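Local atomic coordinates of xylosidase (Xanthomonas axonopodis pv. citri, PDB entry 6XN2), a protein that probably hydrolyses xylo-oligosaccharides as a family 43 glycoside hydrolase, and binds xylose units and a calcium ion. Residues Ala180-Phe185 against Asp286-Pro291; Trp260-Gln263 against Tyr268-Ser271; Tyr282-Ser287 against Thr293-Leu298. One frame throughout, in Å; residues are numbered along the deposited sequence.

Contact 1 of 3, residues Ala180-Phe185 against Asp286-Pro291; sequences AHYLYF and DSPYGP
Pro288 packs against the Tyr182 ring and gives its carbonyl to Tyr184. Pro288 CB sits over the middle of the Tyr182 ring, 4.0 Å from the ring centroid and only 9° off the ring normal, a clear CH-pi contact. Pro288 CG lies over the same face nearer the hydroxyl end, 3.7 Å from Tyr182 CZ. Tyr184 OH donates a 2.7 Å hydrogen bond to Pro288 O. The hydroxyl reaches this oxygen tilted 26° out of the carbonyl plane, and the oxygen lies at the edge of the Tyr184 ring. In both tyrosines CG stands anti to the carbonyl carbon (chi1 -62°), which brings the Tyr182 ring and the Tyr184 hydroxyl to the same proline. The proline belongs to a type I beta turn from Ser287 to Gly290, closed by Gly290 N on Ser287 O. Ser287 OG accepts from Tyr289 N at 3.0 Å, forming an ST turn. The turn connects strands 280-285 and 292-299, which probably belong to one blade of the family's five-bladed propeller, and meets strand 181-185, probably of the next blade. Tyr289 adds an offset edge-to-face stack, with the edge of Tyr182 toward its face and the centroids 5.4 Å apart. Tyr289 OH lies 3.6 Å from Tyr182 CE2, near the plane of that ring, and is hydrogen-bonded to Glu231. Arg234 makes a cation-pi contact with Tyr289.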
loop_
_atom_site.group_PDB
_atom_site.type_symbol
_atom_site.label_atom_id
_atom_site.label_comp_id
_atom_site.label_asym_id
_atom_site.label_seq_id
_atom_site.Cartn_x
_atom_site.Cartn_y
_atom_site.Cartn_z
ATOM N N ALA A 180 15.580 -9.937 7.950
ATOM C CA ALA A 180 14.276 -10.087 8.527
ATOM C C ALA A 180 13.193 -9.526 7.635
ATOM O O ALA A 180 13.471 -8.778 6.755
ATOM C CB ALA A 180 14.221 -9.419 9.870
ATOM N N HIS A 181 11.972 -9.937 7.884
ATOM C CA HIS A 181 10.823 -9.440 7.181
ATOM C C HIS A 181 9.859 -8.849 8.185
ATOM O O HIS A 181 9.626 -9.416 9.198
ATOM C CB HIS A 181 10.126 -10.500 6.358
ATOM C CG HIS A 181 10.801 -10.844 5.074
ATOM N ND1 HIS A 181 11.763 -11.811 4.983
ATOM C CD2 HIS A 181 10.594 -10.414 3.818
ATOM C CE1 HIS A 181 12.166 -11.919 3.738
ATOM N NE2 HIS A 181 11.467 -11.087 3.009
ATOM N N TYR A 182 9.309 -7.692 7.877
ATOM C CA TYR A 182 8.374 -7.030 8.754
ATOM C C TYR A 182 7.069 -6.761 8.054
ATOM O O TYR A 182 7.049 -6.317 6.960
ATOM C CB TYR A 182 8.922 -5.701 9.261
ATOM C CG TYR A 182 10.170 -5.779 10.088
ATOM C CD1 TYR A 182 11.392 -5.768 9.510
ATOM C CD2 TYR A 182 10.110 -5.855 11.433
ATOM C CE1 TYR A 182 12.531 -5.846 10.259
ATOM C CE2 TYR A 182 11.237 -5.929 12.186
ATOM C CZ TYR A 182 12.448 -5.938 11.598
ATOM O OH TYR A 182 13.574 -5.997 12.352
ATOM N N LEU A 183 5.976 -7.053 8.717
ATOM C CA LEU A 183 4.663 -6.786 8.156
ATOM C C LEU A 183 4.099 -5.494 8.732
ATOM O O LEU A 183 4.073 -5.306 9.950
ATOM C CB LEU A 183 3.705 -7.953 8.427
ATOM C CG LEU A 183 2.237 -7.707 8.038
ATOM C CD1 LEU A 183 2.062 -7.568 6.525
ATOM C CD2 LEU A 183 1.350 -8.811 8.602
ATOM N N TYR A 184 3.681 -4.597 7.845
ATOM C CA TYR A 184 2.999 -3.368 8.231
ATOM C C TYR A 184 1.567 -3.450 7.763
ATOM O O TYR A 184 1.314 -3.946 6.670
ATOM C CB TYR A 184 3.675 -2.142 7.618
ATOM C CG TYR A 184 5.104 -1.946 8.059
ATOM C CD1 TYR A 184 6.147 -2.624 7.428
ATOM C CD2 TYR A 184 5.414 -1.074 9.103
ATOM C CE1 TYR A 184 7.467 -2.440 7.828
ATOM C CE2 TYR A 184 6.734 -0.885 9.508
ATOM C CZ TYR A 184 7.750 -1.573 8.868
ATOM O OH TYR A 184 9.055 -1.393 9.265
ATOM N N PHE A 185 0.631 -2.967 8.569
ATOM C CA PHE A 185 -0.751 -2.935 8.118
ATOM C C PHE A 185 -1.598 -1.876 8.813
ATOM O O PHE A 185 -1.191 -1.283 9.817
ATOM C CB PHE A 185 -1.398 -4.329 8.271
ATOM C CG PHE A 185 -1.403 -4.884 9.684
ATOM C CD1 PHE A 185 -0.305 -5.574 10.184
ATOM C CD2 PHE A 185 -2.532 -4.768 10.487
ATOM C CE1 PHE A 185 -0.315 -6.110 11.467
ATOM C CE2 PHE A 185 -2.552 -5.306 11.774
ATOM C CZ PHE A 185 -1.442 -5.974 12.264
ATOM N N ASP A 286 15.314 5.406 12.277
ATOM C CA ASP A 286 16.552 4.606 12.180
ATOM C C ASP A 286 16.159 3.170 12.517
ATOM O O ASP A 286 17.022 2.326 12.516
ATOM C CB ASP A 286 17.674 5.176 13.046
ATOM C CG ASP A 286 17.335 5.209 14.520
ATOM O OD1 ASP A 286 16.215 4.864 14.853
ATOM O OD2 ASP A 286 18.196 5.585 15.319
ATOM N N SER A 287 14.873 2.951 12.772
ATOM C CA SER A 287 14.361 1.625 13.108
ATOM C C SER A 287 13.110 1.272 12.305
ATOM O O SER A 287 12.274 2.142 12.054
ATOM C CB SER A 287 14.039 1.539 14.600
ATOM O OG SER A 287 13.303 0.358 14.883
ATOM N N PRO A 288 12.964 -0.013 11.922
ATOM C CA PRO A 288 11.739 -0.454 11.242
ATOM C C PRO A 288 10.502 -0.272 12.117
ATOM O O PRO A 288 9.391 -0.160 11.594
ATOM C CB PRO A 288 11.996 -1.936 10.966
ATOM C CG PRO A 288 13.043 -2.333 11.950
ATOM C CD PRO A 288 13.904 -1.130 12.141
ATOM N N TYR A 289 10.696 -0.235 13.416
ATOM C CA TYR A 289 9.615 -0.045 14.344
ATOM C C TYR A 289 9.280 1.408 14.621
ATOM O O TYR A 289 8.325 1.695 15.271
ATOM C CB TYR A 289 9.956 -0.700 15.667
ATOM C CG TYR A 289 10.008 -2.191 15.638
ATOM C CD1 TYR A 289 8.886 -2.934 15.737
ATOM C CD2 TYR A 289 11.194 -2.843 15.524
ATOM C CE1 TYR A 289 8.936 -4.292 15.715
ATOM C CE2 TYR A 289 11.248 -4.196 15.499
ATOM C CZ TYR A 289 10.119 -4.917 15.602
ATOM O OH TYR A 289 10.180 -6.279 15.571
ATOM N N GLY A 290 10.064 2.321 14.108
ATOM C CA GLY A 290 9.882 3.729 14.408
ATOM C C GLY A 290 10.446 4.060 15.778
ATOM O O GLY A 290 11.256 3.288 16.306
ATOM N N PRO A 291 10.026 5.195 16.367
ATOM C CA PRO A 291 9.071 6.157 15.794
ATOM C C PRO A 291 9.606 6.883 14.563
ATOM O O PRO A 291 10.812 7.134 14.464
ATOM C CB PRO A 291 8.829 7.148 16.945
ATOM C CG PRO A 291 10.015 7.027 17.811
ATOM C CD PRO A 291 10.447 5.583 17.723
#

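Contact 2 of 3, residues Trp260-Gln263 against Tyr268-Ser271; sequences WVHQ and YYLS
Tyr269 O is gripped from the facing strand and from a water. His262 N donates to it at 3.1 Å, and water 1 donates at 2.8 Å. Val261 CA adds a CA-H...O contact to the same oxygen. Water 1 is also hydrogen-bonded to His262 ND1 at 2.8 Å and to Ser271 OG at 2.7 Å. It therefore ties side chains of both strands to a main-chain carbonyl on the face that carries Trp260, His262, Tyr269 and Ser271. His262 CG stands between its own N and carbonyl carbon (chi1 76°), which folds the imidazole over toward Tyr269. Tyr269 CB then lies over the imidazole face, 3.7 Å from its centroid. The two rings are nearly parallel, 13° apart, but displaced, with little overlap. His262 NE2 is held by His344, and Ser271 OG also bonds His309.

On the face of Val261, Gln263, Tyr268 and Leu270, Gln263 lies alongside Tyr268, its amide plane almost parallel to the ring. The contact is packing: Gln263 NE2 is 3.3 Å from Tyr268 OH, but the angle is too poor for a hydrogen bond. Instead Gln263 OE1 is bonded to Asp177 N and Tyr268 OH to Asp176. Val261 CG2 meets Leu270 CD1 at 3.7 Å.

These are antiparallel strands of a hairpin, consistent with one blade of a propeller. Strand 257-264 is one edge strand of its sheet, and Glu257, at its start, lines the xylose pocket. The Trp260 side chain lies about 5 Å from the calcium ion. Trp260, His262 and Ser271 pack on strand 310-314, while strand 267-273 continues the sheet into strand 280-285.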
loop_
_atom_site.group_PDB
_atom_site.type_symbol
_atom_site.label_atom_id
_atom_site.label_comp_id
_atom_site.label_asym_id
_atom_site.label_seq_id
_atom_site.Cartn_x
_atom_site.Cartn_y
_atom_site.Cartn_z
ATOM N N TRP A 260 3.821 1.874 3.607
ATOM C CA TRP A 260 4.888 1.261 2.824
ATOM C C TRP A 260 6.187 1.687 3.457
ATOM O O TRP A 260 6.311 2.828 3.898
ATOM C CB TRP A 260 4.829 1.687 1.352
ATOM C CG TRP A 260 5.913 1.066 0.485
ATOM C CD1 TRP A 260 7.168 1.567 0.257
ATOM C CD2 TRP A 260 5.831 -0.162 -0.259
ATOM N NE1 TRP A 260 7.866 0.727 -0.581
ATOM C CE2 TRP A 260 7.071 -0.341 -0.911
ATOM C CE3 TRP A 260 4.828 -1.123 -0.447
ATOM C CZ2 TRP A 260 7.335 -1.441 -1.734
ATOM C CZ3 TRP A 260 5.092 -2.216 -1.255
ATOM C CH2 TRP A 260 6.336 -2.365 -1.894
ATOM N N VAL A 261 7.151 0.773 3.526
ATOM C CA VAL A 261 8.450 1.119 4.085
ATOM C C VAL A 261 9.553 0.708 3.123
ATOM O O VAL A 261 9.543 -0.400 2.591
ATOM C CB VAL A 261 8.685 0.463 5.468
ATOM C CG1 VAL A 261 10.076 0.802 6.004
ATOM C CG2 VAL A 261 7.625 0.927 6.464
ATOM N N HIS A 262 10.492 1.612 2.878
ATOM C CA HIS A 262 11.676 1.245 2.121
ATOM C C HIS A 262 12.933 1.749 2.833
ATOM O O HIS A 262 12.881 2.680 3.651
ATOM C CB HIS A 262 11.594 1.768 0.673
ATOM C CG HIS A 262 11.857 3.236 0.526
ATOM N ND1 HIS A 262 10.860 4.185 0.592
ATOM C CD2 HIS A 262 13.005 3.911 0.281
ATOM C CE1 HIS A 262 11.386 5.385 0.411
ATOM N NE2 HIS A 262 12.686 5.247 0.225
ATOM N N GLN A 263 14.054 1.130 2.523
ATOM C CA GLN A 263 15.310 1.498 3.096
ATOM C C GLN A 263 16.164 2.266 2.113
ATOM O O GLN A 263 16.274 1.909 0.994
ATOM C CB GLN A 263 16.084 0.262 3.548
ATOM C CG GLN A 263 15.588 -0.373 4.811
ATOM C CD GLN A 263 16.439 -1.529 5.259
ATOM O OE1 GLN A 263 16.324 -2.588 4.767
ATOM N NE2 GLN A 263 17.294 -1.290 6.205
ATOM N N TYR A 268 15.033 4.245 7.554
ATOM C CA TYR A 268 13.774 3.655 7.123
ATOM C C TYR A 268 12.812 4.763 6.745
ATOM O O TYR A 268 12.668 5.736 7.480
ATOM C CB TYR A 268 13.176 2.778 8.223
ATOM C CG TYR A 268 14.024 1.566 8.531
ATOM C CD1 TYR A 268 15.044 1.628 9.471
ATOM C CD2 TYR A 268 13.812 0.360 7.869
ATOM C CE1 TYR A 268 15.834 0.517 9.745
ATOM C CE2 TYR A 268 14.591 -0.758 8.144
ATOM C CZ TYR A 268 15.598 -0.670 9.083
ATOM O OH TYR A 268 16.374 -1.778 9.350
ATOM N N TYR A 269 12.170 4.618 5.593
ATOM C CA TYR A 269 11.194 5.589 5.122
ATOM C C TYR A 269 9.806 4.981 5.189
ATOM O O TYR A 269 9.515 4.037 4.461
ATOM C CB TYR A 269 11.490 6.019 3.678
ATOM C CG TYR A 269 12.725 6.869 3.480
ATOM C CD1 TYR A 269 13.999 6.323 3.600
ATOM C CD2 TYR A 269 12.618 8.210 3.129
ATOM C CE1 TYR A 269 15.133 7.099 3.407
ATOM C CE2 TYR A 269 13.744 8.992 2.931
ATOM C CZ TYR A 269 14.997 8.434 3.072
ATOM O OH TYR A 269 16.122 9.207 2.878
ATOM N N LEU A 270 8.966 5.495 6.079
ATOM C CA LEU A 270 7.567 5.095 6.129
ATOM C C LEU A 270 6.745 6.072 5.308
ATOM O O LEU A 270 6.760 7.263 5.587
ATOM C CB LEU A 270 7.050 5.070 7.571
ATOM C CG LEU A 270 5.535 4.922 7.700
ATOM C CD1 LEU A 270 5.136 3.524 7.243
ATOM C CD2 LEU A 270 5.084 5.181 9.127
ATOM N N SER A 271 6.034 5.578 4.299
ATOM C CA SER A 271 5.149 6.437 3.519
ATOM C C SER A 271 3.735 5.861 3.537
ATOM O O SER A 271 3.548 4.662 3.752
ATOM C CB SER A 271 5.672 6.620 2.085
ATOM O OG SER A 271 6.023 5.385 1.470
HETATM O O HOH W 1 8.399 4.246 1.943
#

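Contact 3 of 3, residues Tyr282-Ser287 against Thr293-Leu298; sequences YATSDS and TYQGVL
The Tyr282 ring has Gln295 CB over one face and Leu298 near its base. Tyr282 CB is 3.9 Å from Leu298 CD1, which CG also faces. Next, Tyr282 CD1 comes to Gly296 O at 3.4 Å, while CD2 and CE1 lie near Gln295 CB. Tyr282 CE2 and CZ are each 3.4 Å from Gln295 CB, so this methylene sits over the ring face, offset toward the rim, in a CH-pi contact. At the tip, OH is also near Gln295 CB and is bonded to Ile350 N. A chi1 of 76° places CG between the backbone N and carbonyl carbon, swinging the ring over the partner strand.

The main chain of Tyr282 meets a classic beta bulge. Tyr282 O takes Gln295 N at 2.9 Å and, weakly, Gly296 N at 3.5 Å, while Tyr282 N donates to Gly296 O. Glycine brings no side chain to the position beside Tyr282 CE1. Past the bulge, Thr284 and Thr293 form a hydrogen-bonded pair. Thr293 O is reached from opposite faces of its plane by Thr284 N and by Gln295 NE2, the latter at 3.1 Å. The bend at chi2 brings the Gln295 amide back to its own strand.

Strand 280-285 is flanked by strand 267-273, where Tyr282 touches Tyr269 and Ser271. Its other neighbour is strand 292-299, which in turn pairs in parallel with strand 234-239.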
loop_
_atom_site.group_PDB
_atom_site.type_symbol
_atom_site.label_atom_id
_atom_site.label_comp_id
_atom_site.label_asym_id
_atom_site.label_seq_id
_atom_site.Cartn_x
_atom_site.Cartn_y
_atom_site.Cartn_z
ATOM N N TYR A 282 5.425 11.017 3.864
ATOM C CA TYR A 282 6.434 10.098 4.352
ATOM C C TYR A 282 7.093 10.622 5.616
ATOM O O TYR A 282 7.053 11.819 5.923
ATOM C CB TYR A 282 7.486 9.796 3.268
ATOM C CG TYR A 282 8.504 10.889 3.028
ATOM C CD1 TYR A 282 8.151 12.062 2.368
ATOM C CD2 TYR A 282 9.824 10.737 3.434
ATOM C CE1 TYR A 282 9.081 13.060 2.140
ATOM C CE2 TYR A 282 10.759 11.730 3.212
ATOM C CZ TYR A 282 10.385 12.886 2.561
ATOM O OH TYR A 282 11.308 13.885 2.338
ATOM N N ALA A 283 7.664 9.682 6.358
ATOM C CA ALA A 283 8.361 9.945 7.607
ATOM C C ALA A 283 9.568 9.020 7.686
ATOM O O ALA A 283 9.602 7.986 7.020
ATOM C CB ALA A 283 7.440 9.730 8.796
ATOM N N THR A 284 10.545 9.401 8.495
ATOM C CA THR A 284 11.771 8.581 8.575
ATOM C C THR A 284 12.120 8.139 9.997
ATOM O O THR A 284 11.728 8.791 10.905
ATOM C CB THR A 284 12.961 9.279 7.934
ATOM O OG1 THR A 284 13.063 10.537 8.572
ATOM C CG2 THR A 284 12.783 9.494 6.455
ATOM N N SER A 285 12.853 7.036 10.098
ATOM C CA SER A 285 13.325 6.469 11.377
ATOM C C SER A 285 14.636 5.706 11.183
ATOM O O SER A 285 15.005 5.440 10.071
ATOM C CB SER A 285 12.319 5.570 11.956
ATOM O OG SER A 285 12.745 5.132 13.221
ATOM N N ASP A 286 15.314 5.406 12.277
ATOM C CA ASP A 286 16.552 4.606 12.180
ATOM C C ASP A 286 16.159 3.170 12.517
ATOM O O ASP A 286 17.022 2.326 12.516
ATOM C CB ASP A 286 17.674 5.176 13.046
ATOM C CG ASP A 286 17.335 5.209 14.520
ATOM O OD1 ASP A 286 16.215 4.864 14.853
ATOM O OD2 ASP A 286 18.196 5.585 15.319
ATOM N N SER A 287 14.873 2.951 12.772
ATOM C CA SER A 287 14.361 1.625 13.108
ATOM C C SER A 287 13.110 1.272 12.305
ATOM O O SER A 287 12.274 2.142 12.054
ATOM C CB SER A 287 14.039 1.539 14.600
ATOM O OG SER A 287 13.303 0.358 14.883
ATOM N N THR A 293 9.698 10.183 12.120
ATOM C CA THR A 293 9.467 11.647 12.128
ATOM C C THR A 293 8.969 12.120 10.762
ATOM O O THR A 293 9.647 11.925 9.797
ATOM C CB THR A 293 10.715 12.437 12.498
ATOM O OG1 THR A 293 11.145 12.028 13.789
ATOM C CG2 THR A 293 10.450 13.920 12.506
ATOM N N TYR A 294 7.818 12.764 10.746
ATOM C CA TYR A 294 7.223 13.295 9.538
ATOM C C TYR A 294 8.170 14.160 8.761
ATOM O O TYR A 294 8.822 14.983 9.313
ATOM C CB TYR A 294 5.990 14.128 9.868
ATOM C CG TYR A 294 5.314 14.743 8.664
ATOM C CD1 TYR A 294 4.420 14.046 7.935
ATOM C CD2 TYR A 294 5.605 16.003 8.268
ATOM C CE1 TYR A 294 3.808 14.582 6.853
ATOM C CE2 TYR A 294 5.013 16.547 7.177
ATOM C CZ TYR A 294 4.107 15.827 6.476
ATOM O OH TYR A 294 3.509 16.354 5.404
ATOM N N GLN A 295 8.228 13.958 7.460
ATOM C CA GLN A 295 9.102 14.751 6.608
ATOM C C GLN A 295 8.302 15.669 5.689
ATOM O O GLN A 295 8.512 16.875 5.688
ATOM C CB GLN A 295 10.015 13.847 5.785
ATOM C CG GLN A 295 10.978 13.013 6.619
ATOM C CD GLN A 295 11.920 13.867 7.443
ATOM O OE1 GLN A 295 12.564 14.777 6.923
ATOM N NE2 GLN A 295 12.003 13.580 8.737
ATOM N N GLY A 296 7.374 15.110 4.917
ATOM C CA GLY A 296 6.581 15.922 4.010
ATOM C C GLY A 296 5.697 15.124 3.073
ATOM O O GLY A 296 5.474 13.929 3.287
ATOM N N VAL A 297 5.204 15.757 2.026
ATOM C CA VAL A 297 4.348 15.159 1.040
ATOM C C VAL A 297 5.170 14.571 -0.078
ATOM O O VAL A 297 6.003 15.205 -0.629
ATOM C CB VAL A 297 3.397 16.196 0.442
ATOM C CG1 VAL A 297 2.554 15.615 -0.637
ATOM C CG2 VAL A 297 2.534 16.823 1.496
ATOM N N LEU A 298 4.861 13.348 -0.421
ATOM C CA LEU A 298 5.597 12.609 -1.424
ATOM C C LEU A 298 4.834 12.597 -2.754
ATOM O O LEU A 298 5.426 12.710 -3.829
ATOM C CB LEU A 298 5.845 11.196 -0.898
ATOM C CG LEU A 298 6.738 10.227 -1.642
ATOM C CD1 LEU A 298 7.429 9.373 -0.603
ATOM C CD2 LEU A 298 5.901 9.373 -2.563
#

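All three contacts reach the same mixed sheet, on one side of the chain's centre. Contacts 1 and 2 have centres 8 Å apart, as do contacts 2 and 3; contacts 1 and 3 are 13 Å apart. Along the chain, contact 2 closes before contact 3 opens, and contact 2 is nested within the loop closed by contact 1. Strands 267-273 and 280-285 are sheet neighbours, so the hairpins of contacts 2 and 3 form four consecutive antiparallel strands, as in a propeller blade. Contacts 1 and 3 share Asp286 and Ser287. The turn that connects the two strands of contact 3 thus packs this blade against strand 181-185, with Tyr184 also packing on Val261 of contact 2.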